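Meta cleavage compound hydrolase (Janthinobacterium, PDB 1J1I) acts as a serine hydrolase in carbazole degradation, cleaving a carbon-carbon bond of the ring-opened meta-cleavage compound, probably to release anthranilate. Local coordinates at residues A[168-173]-A[260-265]; A[162-167]-A[180-185]; A[226-231]-A[252-257]; A[111-116]-A[135-140]. All blocks are in the same frame, centred on the assembly; numbering follows the deposited sequence.

Contact 1 (A[168-173]-A[260-265]); sequences KALTND and GHWAMI
Leu170 and Trp262 cross obliquely at the end of helix 160-170. The methyl CD1 of Leu170 drops to 3.4 Å from Trp262 CZ2, on the six-membered part of the indole, while CB of the same leucine lies over one face of the ring. Thr171 adds its methyl further along the ring, from the same side: CG2 is 3.9 Å from Trp262 CE3, an oblique approach, and OG1 is turned to the carbonyl of Val167. Trp262 CG stands anti to its own carbonyl carbon, chi1 -60°, and the indole beyond it leans on Leu166 and Val167 as well. Replacing Trp262 by an alanine would probably open a gap under helix 160-170 and leave Leu170 CD1 and Thr171 CG2 without their aromatic partner. Segment 260-265 carries His261, which with Ser114 and Asp233 probably makes up the catalytic triad of this alpha/beta hydrolase, and here it meets the helical cap that this family inserts over its sheet. His261 N donates to Leu170 O at 2.8 Å, with 160° at the hydrogen. Its ring is held separately, ND1 bonding to Asp233. Beside it, Gly260 runs so close to segment 168-173 that a CB there would fall 2.5 Å from Leu170 O. Glu266 ties up the turn: OE1 takes both Asn172 ND2 and Gly260 N, OE2 takes Trp262 N. Asn172 OD1 in turn accepts from Gly174 N.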
loop_
_atom_site.group_PDB
_atom_site.type_symbol
_atom_site.label_atom_id
_atom_site.label_comp_id
_atom_site.label_asym_id
_atom_site.label_seq_id
_atom_site.Cartn_x
_atom_site.Cartn_y
_atom_site.Cartn_z
ATOM N N LYS A 168 -9.949 5.115 -22.597
ATOM C CA LYS A 168 -11.134 4.830 -21.795
ATOM C C LYS A 168 -11.147 3.362 -21.376
ATOM O O LYS A 168 -11.495 3.030 -20.245
ATOM C CB LYS A 168 -12.412 5.135 -22.585
ATOM C CG LYS A 168 -12.674 6.607 -22.830
ATOM C CD LYS A 168 -14.047 6.810 -23.457
ATOM C CE LYS A 168 -14.349 8.285 -23.677
ATOM N NZ LYS A 168 -15.691 8.493 -24.290
ATOM N N ALA A 169 -10.758 2.487 -22.296
ATOM C CA ALA A 169 -10.737 1.054 -22.029
ATOM C C ALA A 169 -9.740 0.637 -20.946
ATOM O O ALA A 169 -10.032 -0.245 -20.138
ATOM C CB ALA A 169 -10.443 0.297 -23.316
ATOM N N LEU A 170 -8.574 1.279 -20.927
ATOM C CA LEU A 170 -7.520 0.947 -19.965
ATOM C C LEU A 170 -7.594 1.675 -18.627
ATOM O O LEU A 170 -6.773 1.430 -17.738
ATOM C CB LEU A 170 -6.148 1.222 -20.581
ATOM C CG LEU A 170 -5.833 0.585 -21.933
ATOM C CD1 LEU A 170 -4.364 0.808 -22.252
ATOM C CD2 LEU A 170 -6.143 -0.898 -21.898
ATOM N N THR A 171 -8.564 2.572 -18.487
ATOM C CA THR A 171 -8.719 3.343 -17.260
ATOM C C THR A 171 -10.035 3.032 -16.545
ATOM O O THR A 171 -10.940 2.438 -17.129
ATOM C CB THR A 171 -8.648 4.856 -17.559
ATOM O OG1 THR A 171 -9.613 5.194 -18.564
ATOM C CG2 THR A 171 -7.258 5.234 -18.055
ATOM N N ASN A 172 -10.130 3.432 -15.278
ATOM C CA ASN A 172 -11.337 3.194 -14.487
ATOM C C ASN A 172 -12.499 4.018 -15.046
ATOM O O ASN A 172 -12.291 5.073 -15.648
ATOM C CB ASN A 172 -11.087 3.551 -13.015
ATOM C CG ASN A 172 -11.074 5.046 -12.763
ATOM O OD1 ASN A 172 -12.124 5.672 -12.614
ATOM N ND2 ASN A 172 -9.883 5.628 -12.721
ATOM N N ASP A 173 -13.718 3.533 -14.833
ATOM C CA ASP A 173 -14.917 4.198 -15.342
ATOM C C ASP A 173 -15.074 5.665 -14.957
ATOM O O ASP A 173 -15.869 6.381 -15.560
ATOM C CB ASP A 173 -16.171 3.431 -14.910
ATOM C CG ASP A 173 -16.115 1.959 -15.278
ATOM O OD1 ASP A 173 -15.565 1.626 -16.349
ATOM O OD2 ASP A 173 -16.635 1.131 -14.499
ATOM N N GLY A 260 -7.659 1.614 -13.074
ATOM C CA GLY A 260 -7.399 0.711 -14.176
ATOM C C GLY A 260 -5.932 0.338 -14.299
ATOM O O GLY A 260 -5.248 0.127 -13.295
ATOM N N HIS A 261 -5.453 0.288 -15.539
ATOM C CA HIS A 261 -4.079 -0.094 -15.857
ATOM C C HIS A 261 -3.027 1.013 -15.707
ATOM O O HIS A 261 -1.828 0.724 -15.704
ATOM C CB HIS A 261 -4.058 -0.653 -17.289
ATOM C CG HIS A 261 -2.793 -1.372 -17.655
ATOM N ND1 HIS A 261 -2.280 -2.410 -16.908
ATOM C CD2 HIS A 261 -1.968 -1.231 -18.720
ATOM C CE1 HIS A 261 -1.192 -2.879 -17.497
ATOM N NE2 HIS A 261 -0.981 -2.181 -18.598
ATOM N N TRP A 262 -3.464 2.268 -15.578
ATOM C CA TRP A 262 -2.542 3.402 -15.450
ATOM C C TRP A 262 -2.708 4.216 -14.162
ATOM O O TRP A 262 -3.129 5.371 -14.202
ATOM C CB TRP A 262 -2.693 4.359 -16.643
ATOM C CG TRP A 262 -2.421 3.754 -17.990
ATOM C CD1 TRP A 262 -1.643 2.666 -18.262
ATOM C CD2 TRP A 262 -2.880 4.246 -19.255
ATOM N NE1 TRP A 262 -1.588 2.450 -19.619
ATOM C CE2 TRP A 262 -2.339 3.405 -20.251
ATOM C CE3 TRP A 262 -3.696 5.318 -19.642
ATOM C CZ2 TRP A 262 -2.586 3.603 -21.616
ATOM C CZ3 TRP A 262 -3.942 5.516 -21.002
ATOM C CH2 TRP A 262 -3.387 4.659 -21.970
ATOM N N ALA A 263 -2.355 3.630 -13.022
ATOM C CA ALA A 263 -2.490 4.321 -11.745
ATOM C C ALA A 263 -1.849 5.713 -11.725
ATOM O O ALA A 263 -2.433 6.660 -11.202
ATOM C CB ALA A 263 -1.904 3.458 -10.621
ATOM N N MET A 264 -0.653 5.845 -12.298
ATOM C CA MET A 264 0.046 7.134 -12.302
ATOM C C MET A 264 -0.684 8.231 -13.078
ATOM O O MET A 264 -0.446 9.422 -12.847
ATOM C CB MET A 264 1.459 6.984 -12.875
ATOM C CG MET A 264 1.510 6.840 -14.384
ATOM S SD MET A 264 0.722 5.348 -14.994
ATOM C CE MET A 264 0.987 5.536 -16.739
ATOM N N ILE A 265 -1.547 7.832 -14.006
ATOM C CA ILE A 265 -2.307 8.793 -14.800
ATOM C C ILE A 265 -3.698 9.014 -14.203
ATOM O O ILE A 265 -4.167 10.149 -14.106
ATOM C CB ILE A 265 -2.467 8.318 -16.273
ATOM C CG1 ILE A 265 -1.101 8.275 -16.965
ATOM C CG2 ILE A 265 -3.405 9.257 -17.029
ATOM C CD1 ILE A 265 -1.140 7.710 -18.380
#

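Contact 2 (A[162-167]-A[180-185]); sequences GMVHLV and AMINSR
Ile182 is the bump that fits the neighbouring helix here, resting in a hollow lined by Met163, Val164 and Val167. Its two branches go to different walls. The Ile182 and Val167 side chains slide past each other in opposite directions, CD1 coming within 3.6 Å of Val167 CG2, whereas Ile182 CG2 meets Val164 CG2 at 4.0 Å, those two side chains crossing at about a right angle. Next to the isoleucine, Met181 reaches tip to tip toward Val167, its CE 4.0 Å from Val167 CG1. Met163 in turn bends at both chi2 and chi3 and wraps its thioether over the stem of Arg185, again at about a right angle. SD is 3.2 Å from Arg185 CD, a tight fit, and the methyl CE is 3.6 Å from Arg185 CG. The sulphur also lies at the edge of the guanidinium, near its plane. Arg185 starts extended and turns at chi3, -85°, which swings NE out of the line of the methylenes. No hydrogen bond joins the two segments. The axes of segments 162-167 and 180-185 approach to 10.1 Å, with 116° between their N-to-C directions, and Ile177, from the connection between them, packs on both Val167 and Ile182. Such steeply crossed helices, placed between strands 131-137 and 225-230 of the sequence, belong to the cap of the alpha/beta hydrolases that cleave meta-cleavage compounds.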
loop_
_atom_site.group_PDB
_atom_site.type_symbol
_atom_site.label_atom_id
_atom_site.label_comp_id
_atom_site.label_asym_id
_atom_site.label_seq_id
_atom_site.Cartn_x
_atom_site.Cartn_y
_atom_site.Cartn_z
ATOM N N GLY A 162 -9.642 6.129 -32.101
ATOM C CA GLY A 162 -9.173 4.839 -31.636
ATOM C C GLY A 162 -8.377 5.019 -30.358
ATOM O O GLY A 162 -8.408 4.169 -29.469
ATOM N N MET A 163 -7.665 6.139 -30.270
ATOM C CA MET A 163 -6.853 6.459 -29.103
ATOM C C MET A 163 -7.757 6.782 -27.915
ATOM O O MET A 163 -7.444 6.441 -26.776
ATOM C CB MET A 163 -5.945 7.655 -29.403
ATOM C CG MET A 163 -4.928 7.956 -28.311
ATOM S SD MET A 163 -3.855 6.542 -27.968
ATOM C CE MET A 163 -2.671 6.664 -29.326
ATOM N N VAL A 164 -8.875 7.449 -28.187
ATOM C CA VAL A 164 -9.820 7.795 -27.134
ATOM C C VAL A 164 -10.402 6.516 -26.548
ATOM O O VAL A 164 -10.487 6.362 -25.328
ATOM C CB VAL A 164 -10.979 8.665 -27.666
ATOM C CG1 VAL A 164 -12.048 8.814 -26.592
ATOM C CG2 VAL A 164 -10.460 10.035 -28.071
ATOM N N HIS A 165 -10.803 5.598 -27.425
ATOM C CA HIS A 165 -11.370 4.330 -26.985
ATOM C C HIS A 165 -10.360 3.532 -26.173
ATOM O O HIS A 165 -10.717 2.900 -25.184
ATOM C CB HIS A 165 -11.834 3.495 -28.182
ATOM C CG HIS A 165 -13.113 3.974 -28.800
ATOM N ND1 HIS A 165 -14.286 4.089 -28.085
ATOM C CD2 HIS A 165 -13.407 4.348 -30.068
ATOM C CE1 HIS A 165 -15.247 4.512 -28.886
ATOM N NE2 HIS A 165 -14.741 4.677 -30.094
ATOM N N LEU A 166 -9.100 3.564 -26.593
ATOM C CA LEU A 166 -8.051 2.833 -25.891
ATOM C C LEU A 166 -7.863 3.359 -24.471
ATOM O O LEU A 166 -7.828 2.585 -23.517
ATOM C CB LEU A 166 -6.730 2.922 -26.672
ATOM C CG LEU A 166 -5.472 2.223 -26.135
ATOM C CD1 LEU A 166 -4.901 2.994 -24.954
ATOM C CD2 LEU A 166 -5.808 0.792 -25.747
ATOM N N VAL A 167 -7.744 4.676 -24.330
ATOM C CA VAL A 167 -7.554 5.271 -23.013
ATOM C C VAL A 167 -8.730 4.972 -22.087
ATOM O O VAL A 167 -8.532 4.618 -20.927
ATOM C CB VAL A 167 -7.343 6.796 -23.109
ATOM C CG1 VAL A 167 -7.242 7.400 -21.716
ATOM C CG2 VAL A 167 -6.073 7.090 -23.905
ATOM N N ALA A 180 -6.139 17.353 -24.651
ATOM C CA ALA A 180 -4.732 17.712 -24.771
ATOM C C ALA A 180 -3.857 16.470 -24.638
ATOM O O ALA A 180 -2.925 16.267 -25.416
ATOM C CB ALA A 180 -4.361 18.730 -23.702
ATOM N N MET A 181 -4.167 15.643 -23.645
ATOM C CA MET A 181 -3.414 14.419 -23.402
ATOM C C MET A 181 -3.598 13.438 -24.556
ATOM O O MET A 181 -2.655 12.759 -24.963
ATOM C CB MET A 181 -3.858 13.787 -22.078
ATOM C CG MET A 181 -3.164 12.478 -21.745
ATOM S SD MET A 181 -3.962 11.057 -22.510
ATOM C CE MET A 181 -4.419 10.107 -21.059
ATOM N N ILE A 182 -4.816 13.371 -25.086
ATOM C CA ILE A 182 -5.109 12.486 -26.206
ATOM C C ILE A 182 -4.340 12.934 -27.450
ATOM O O ILE A 182 -3.714 12.117 -28.129
ATOM C CB ILE A 182 -6.622 12.475 -26.535
ATOM C CG1 ILE A 182 -7.395 11.777 -25.414
ATOM C CG2 ILE A 182 -6.866 11.765 -27.867
ATOM C CD1 ILE A 182 -7.066 10.295 -25.270
ATOM N N ASN A 183 -4.383 14.231 -27.744
ATOM C CA ASN A 183 -3.693 14.765 -28.918
ATOM C C ASN A 183 -2.191 14.532 -28.840
ATOM O O ASN A 183 -1.564 14.159 -29.829
ATOM C CB ASN A 183 -3.959 16.267 -29.073
ATOM C CG ASN A 183 -5.435 16.590 -29.187
ATOM O OD1 ASN A 183 -6.202 15.836 -29.784
ATOM N ND2 ASN A 183 -5.838 17.722 -28.624
ATOM N N SER A 184 -1.619 14.760 -27.664
ATOM C CA SER A 184 -0.187 14.572 -27.465
ATOM C C SER A 184 0.214 13.124 -27.738
ATOM O O SER A 184 1.165 12.864 -28.478
ATOM C CB SER A 184 0.198 14.966 -26.037
ATOM O OG SER A 184 1.597 14.872 -25.836
ATOM N N ARG A 185 -0.516 12.180 -27.146
ATOM C CA ARG A 185 -0.223 10.762 -27.339
ATOM C C ARG A 185 -0.442 10.347 -28.789
ATOM O O ARG A 185 0.334 9.573 -29.347
ATOM C CB ARG A 185 -1.092 9.894 -26.415
ATOM C CG ARG A 185 -0.982 8.395 -26.697
ATOM C CD ARG A 185 -1.837 7.561 -25.747
ATOM N NE ARG A 185 -1.155 7.271 -24.491
ATOM C CZ ARG A 185 -0.656 6.082 -24.162
ATOM N NH1 ARG A 185 -0.761 5.054 -24.993
ATOM N NH2 ARG A 185 -0.043 5.924 -22.999
#

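Contact 3 (A[226-231]-A[252-257]); sequences LVVQGK and WGYIIP
Strand 225-230, helix 238-247 and strand 251-256 form a beta-alpha-beta unit at one end of the alpha/beta hydrolase sheet, and here Val227, Gln229 and Lys231 bond in parallel register to Trp252, Tyr254 and Ile256. Val227 N donates to Trp252 O at 2.9 Å, Val227 O takes Tyr254 N, and the pattern repeats at Gln229 with Tyr254 O and Ile256 N. Lys231 N closes the series on Ile256 O at 2.8 Å. The face carrying Leu226, Val228, Tyr254 and Ile256 is covered by helix 268-281. There Leu226 CD2 lies 4.0 Å from Tyr254 CB, and Val228 CG1 sits at the edge of the tyrosine ring, near its plane, while also reaching Ile256 CD1 at 4.0 Å. Helix 238-247 covers the face of Val227 and Gln229. Beyond Gly253, Tyr254 and Ile255 the sheet runs on, antiparallel, into the second subunit. Lys231 belongs to that interface: its side chain crosses that of Ile255 at about a right angle, CG near Ile255 CG2, CE lies 4.0 Å from Pro257 CB, and NZ bonds to the carbonyls of Ser251 and Leu245 of the second subunit. An alanine in place of Lys231 would probably leave those two carbonyls without their charged donor, and Pro257 CB and Ile255 CG2 without the aliphatic chain beside them. In Gln229, chi2, 65°, bends CD out of the extended line; NE2 donates to Gly230 O at 3.0 Å and, weakly, to Asp233 OD2.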
loop_
_atom_site.group_PDB
_atom_site.type_symbol
_atom_site.label_atom_id
_atom_site.label_comp_id
_atom_site.label_asym_id
_atom_site.label_seq_id
_atom_site.Cartn_x
_atom_site.Cartn_y
_atom_site.Cartn_z
ATOM N N LEU A 226 7.906 -2.494 -4.666
ATOM C CA LEU A 226 6.549 -2.050 -4.374
ATOM C C LEU A 226 5.712 -2.454 -5.588
ATOM O O LEU A 226 5.958 -1.986 -6.700
ATOM C CB LEU A 226 6.500 -0.528 -4.206
ATOM C CG LEU A 226 5.440 0.118 -3.301
ATOM C CD1 LEU A 226 4.930 1.395 -3.960
ATOM C CD2 LEU A 226 4.300 -0.835 -3.032
ATOM N N VAL A 227 4.750 -3.347 -5.379
ATOM C CA VAL A 227 3.875 -3.791 -6.459
ATOM C C VAL A 227 2.602 -2.951 -6.355
ATOM O O VAL A 227 1.828 -3.102 -5.403
ATOM C CB VAL A 227 3.515 -5.295 -6.321
ATOM C CG1 VAL A 227 2.616 -5.730 -7.467
ATOM C CG2 VAL A 227 4.791 -6.138 -6.302
ATOM N N VAL A 228 2.409 -2.046 -7.312
ATOM C CA VAL A 228 1.231 -1.174 -7.332
ATOM C C VAL A 228 0.247 -1.757 -8.331
ATOM O O VAL A 228 0.632 -2.113 -9.446
ATOM C CB VAL A 228 1.597 0.265 -7.753
ATOM C CG1 VAL A 228 0.346 1.138 -7.777
ATOM C CG2 VAL A 228 2.627 0.843 -6.793
ATOM N N GLN A 229 -1.024 -1.833 -7.950
ATOM C CA GLN A 229 -2.014 -2.443 -8.820
ATOM C C GLN A 229 -3.423 -1.876 -8.707
ATOM O O GLN A 229 -3.947 -1.688 -7.602
ATOM C CB GLN A 229 -2.061 -3.944 -8.530
ATOM C CG GLN A 229 -3.027 -4.735 -9.386
ATOM C CD GLN A 229 -2.634 -4.737 -10.847
ATOM O OE1 GLN A 229 -1.466 -4.933 -11.189
ATOM N NE2 GLN A 229 -3.610 -4.529 -11.721
ATOM N N GLY A 230 -4.023 -1.618 -9.865
ATOM C CA GLY A 230 -5.387 -1.116 -9.919
ATOM C C GLY A 230 -6.305 -2.319 -9.812
ATOM O O GLY A 230 -6.100 -3.330 -10.481
ATOM N N LYS A 231 -7.315 -2.224 -8.958
ATOM C CA LYS A 231 -8.242 -3.326 -8.759
ATOM C C LYS A 231 -9.054 -3.632 -10.008
ATOM O O LYS A 231 -9.446 -4.778 -10.232
ATOM C CB LYS A 231 -9.187 -3.013 -7.587
ATOM C CG LYS A 231 -9.127 -4.035 -6.461
ATOM C CD LYS A 231 -10.185 -3.791 -5.388
ATOM C CE LYS A 231 -9.656 -2.944 -4.235
ATOM N NZ LYS A 231 -10.691 -2.766 -3.162
ATOM N N TRP A 252 6.404 -5.212 -1.224
ATOM C CA TRP A 252 5.287 -4.601 -0.513
ATOM C C TRP A 252 4.204 -4.519 -1.576
ATOM O O TRP A 252 4.507 -4.528 -2.771
ATOM C CB TRP A 252 5.643 -3.185 -0.072
ATOM C CG TRP A 252 6.380 -3.068 1.224
ATOM C CD1 TRP A 252 5.861 -2.666 2.425
ATOM C CD2 TRP A 252 7.778 -3.298 1.448
ATOM N NE1 TRP A 252 6.848 -2.623 3.378
ATOM C CE2 TRP A 252 8.037 -3.003 2.807
ATOM C CE3 TRP A 252 8.841 -3.715 0.629
ATOM C CZ2 TRP A 252 9.311 -3.123 3.373
ATOM C CZ3 TRP A 252 10.113 -3.834 1.192
ATOM C CH2 TRP A 252 10.336 -3.533 2.550
ATOM N N GLY A 253 2.946 -4.441 -1.155
ATOM C CA GLY A 253 1.871 -4.346 -2.119
ATOM C C GLY A 253 0.999 -3.136 -1.842
ATOM O O GLY A 253 0.765 -2.796 -0.678
ATOM N N TYR A 254 0.552 -2.470 -2.905
ATOM C CA TYR A 254 -0.334 -1.310 -2.785
ATOM C C TYR A 254 -1.447 -1.487 -3.810
ATOM O O TYR A 254 -1.238 -1.321 -5.017
ATOM C CB TYR A 254 0.408 0.005 -3.046
ATOM C CG TYR A 254 -0.425 1.236 -2.734
ATOM C CD1 TYR A 254 -0.970 1.424 -1.465
ATOM C CD2 TYR A 254 -0.686 2.200 -3.712
ATOM C CE1 TYR A 254 -1.756 2.531 -1.171
ATOM C CE2 TYR A 254 -1.471 3.317 -3.427
ATOM C CZ TYR A 254 -2.007 3.472 -2.152
ATOM O OH TYR A 254 -2.805 4.550 -1.857
ATOM N N ILE A 255 -2.633 -1.823 -3.313
ATOM C CA ILE A 255 -3.791 -2.072 -4.159
ATOM C C ILE A 255 -4.716 -0.864 -4.120
ATOM O O ILE A 255 -5.108 -0.403 -3.044
ATOM C CB ILE A 255 -4.538 -3.329 -3.680
ATOM C CG1 ILE A 255 -3.529 -4.450 -3.378
ATOM C CG2 ILE A 255 -5.526 -3.783 -4.735
ATOM C CD1 ILE A 255 -2.735 -4.938 -4.577
ATOM N N ILE A 256 -5.067 -0.369 -5.305
ATOM C CA ILE A 256 -5.904 0.818 -5.452
ATOM C C ILE A 256 -7.275 0.522 -6.062
ATOM O O ILE A 256 -7.378 -0.113 -7.115
ATOM C CB ILE A 256 -5.187 1.857 -6.348
ATOM C CG1 ILE A 256 -3.795 2.162 -5.787
ATOM C CG2 ILE A 256 -6.012 3.129 -6.457
ATOM C CD1 ILE A 256 -2.952 3.059 -6.705
ATOM N N PRO A 257 -8.352 0.977 -5.400
ATOM C CA PRO A 257 -9.705 0.742 -5.914
ATOM C C PRO A 257 -10.051 1.760 -7.003
ATOM O O PRO A 257 -9.423 2.814 -7.087
ATOM C CB PRO A 257 -10.572 0.915 -4.672
ATOM C CG PRO A 257 -9.866 2.055 -3.951
ATOM C CD PRO A 257 -8.390 1.646 -4.084
#

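Contact 4 (A[111-116]-A[135-140]); sequences VGNSMG and VLMGSA
The carbonyl oxygen of Met137 is gripped from two neighbouring residues: Ser114 N donates to it at 3.1 Å, and Asn113 CA comes to 3.2 Å as a CA-H...O contact. The asparagine side chain comes slantwise to the methionine. Its CG is anti to the backbone N, and ND2 makes a weak hydrogen bond to Met137 SD at 3.3 Å; the stronger partner of ND2 is the carbonyl of His261. At the other end of the amide, Ser114 OG donates to Asn113 OD1 at 2.7 Å from above the carbonyl plane; Ser114 OG also receives a weak bond from Gly45 N. This is the nucleophile elbow of the alpha/beta hydrolases, the sharp GxSxG turn between strand 108-113 and helix 114-126 that presents the active-site Ser114. The serine backbone is strained, phi 39° and psi -115°, and the flanking glycines let the turn close: a CB on Gly112 would fall 2.4 Å from Gly116 O. Strand 131-137 runs parallel alongside, Gly112 bonding through N to Val135 O and through O to Met137 N. Below the turn, Val111 and Val135 lie side by side, pointing the same way. Past the strand end, Ala140 N makes a nearly straight bond, 175° at the hydrogen, to Ser114 O, reaching it from above the carbonyl plane at 3.2 Å.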
loop_
_atom_site.group_PDB
_atom_site.type_symbol
_atom_site.label_atom_id
_atom_site.label_comp_id
_atom_site.label_asym_id
_atom_site.label_seq_id
_atom_site.Cartn_x
_atom_site.Cartn_y
_atom_site.Cartn_z
ATOM N N VAL A 111 11.003 2.965 -11.364
ATOM C CA VAL A 111 9.543 2.938 -11.329
ATOM C C VAL A 111 9.032 2.725 -12.749
ATOM O O VAL A 111 9.280 3.553 -13.629
ATOM C CB VAL A 111 8.971 4.277 -10.807
ATOM C CG1 VAL A 111 7.458 4.181 -10.681
ATOM C CG2 VAL A 111 9.611 4.633 -9.457
ATOM N N GLY A 112 8.309 1.631 -12.970
ATOM C CA GLY A 112 7.812 1.359 -14.305
ATOM C C GLY A 112 6.391 0.847 -14.398
ATOM O O GLY A 112 5.921 0.103 -13.538
ATOM N N ASN A 113 5.710 1.264 -15.461
ATOM C CA ASN A 113 4.335 0.855 -15.729
ATOM C C ASN A 113 4.346 -0.163 -16.864
ATOM O O ASN A 113 5.088 -0.001 -17.830
ATOM C CB ASN A 113 3.502 2.074 -16.131
ATOM C CG ASN A 113 2.115 1.700 -16.609
ATOM O OD1 ASN A 113 1.893 1.489 -17.800
ATOM N ND2 ASN A 113 1.174 1.601 -15.674
ATOM N N SER A 114 3.535 -1.211 -16.733
ATOM C CA SER A 114 3.434 -2.270 -17.737
ATOM C C SER A 114 4.786 -2.652 -18.366
ATOM O O SER A 114 5.660 -3.163 -17.670
ATOM C CB SER A 114 2.416 -1.869 -18.818
ATOM O OG SER A 114 2.710 -0.600 -19.373
ATOM N N MET A 115 4.966 -2.422 -19.669
ATOM C CA MET A 115 6.240 -2.766 -20.322
ATOM C C MET A 115 7.443 -2.127 -19.618
ATOM O O MET A 115 8.514 -2.728 -19.526
ATOM C CB MET A 115 6.240 -2.337 -21.799
ATOM C CG MET A 115 7.582 -2.597 -22.503
ATOM S SD MET A 115 7.595 -2.068 -24.248
ATOM C CE MET A 115 6.600 -3.355 -24.995
ATOM N N GLY A 116 7.265 -0.901 -19.140
ATOM C CA GLY A 116 8.339 -0.218 -18.441
ATOM C C GLY A 116 8.650 -0.960 -17.152
ATOM O O GLY A 116 9.800 -1.016 -16.708
ATOM N N VAL A 135 9.667 -0.305 -8.361
ATOM C CA VAL A 135 8.222 -0.117 -8.243
ATOM C C VAL A 135 7.590 -0.676 -9.507
ATOM O O VAL A 135 7.871 -0.205 -10.603
ATOM C CB VAL A 135 7.850 1.377 -8.112
ATOM C CG1 VAL A 135 6.324 1.539 -8.079
ATOM C CG2 VAL A 135 8.477 1.956 -6.847
ATOM N N LEU A 136 6.761 -1.702 -9.350
ATOM C CA LEU A 136 6.097 -2.326 -10.480
ATOM C C LEU A 136 4.640 -1.887 -10.424
ATOM O O LEU A 136 3.931 -2.166 -9.461
ATOM C CB LEU A 136 6.209 -3.845 -10.379
ATOM C CG LEU A 136 7.648 -4.370 -10.336
ATOM C CD1 LEU A 136 7.630 -5.846 -9.980
ATOM C CD2 LEU A 136 8.335 -4.135 -11.687
ATOM N N MET A 137 4.207 -1.190 -11.463
ATOM C CA MET A 137 2.851 -0.660 -11.509
ATOM C C MET A 137 2.108 -1.246 -12.700
ATOM O O MET A 137 2.388 -0.887 -13.846
ATOM C CB MET A 137 2.933 0.865 -11.620
ATOM C CG MET A 137 1.620 1.601 -11.481
ATOM S SD MET A 137 1.469 2.909 -12.701
ATOM C CE MET A 137 3.082 3.742 -12.580
ATOM N N GLY A 138 1.161 -2.142 -12.427
ATOM C CA GLY A 138 0.414 -2.773 -13.502
ATOM C C GLY A 138 1.431 -3.360 -14.458
ATOM O O GLY A 138 1.204 -3.464 -15.668
ATOM N N SER A 139 2.562 -3.754 -13.886
ATOM C CA SER A 139 3.678 -4.301 -14.643
ATOM C C SER A 139 3.454 -5.594 -15.405
ATOM O O SER A 139 2.811 -6.527 -14.925
ATOM C CB SER A 139 4.884 -4.499 -13.723
ATOM O OG SER A 139 5.965 -5.077 -14.437
ATOM N N ALA A 140 4.012 -5.632 -16.608
ATOM C CA ALA A 140 3.955 -6.811 -17.443
ATOM C C ALA A 140 5.020 -7.749 -16.862
ATOM O O ALA A 140 5.837 -7.328 -16.037
ATOM C CB ALA A 140 4.300 -6.441 -18.881
#

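Overall arrangement
Contacts 1 and 4 bring the active site together: His261 NE2 stands 3.4 Å from Ser114 CB, His261 CE1 lies 3.1 Å from Gly138 O, and the side chain of Asp233, the third active-site residue, is about 3 Å from that of His261. Contacts 3 and 4 are parts of one sheet, since strands 131-137 and 225-230 are neighbours and Leu226 O probably bonds to Leu136 N at 2.8 Å. Contact 2 lies in the cap and touches contact 1, both using helix 160-170; Trp262 CZ2 is 3.7 Å from Arg185 NH2. Its nearest atoms stay about 7 Å from contact 4 and about 13 Å from contact 3. Contact 3, which extends to the second subunit, meets contact 1 where Ile256 CD1 packs 4.1 Å from Ala263 CB.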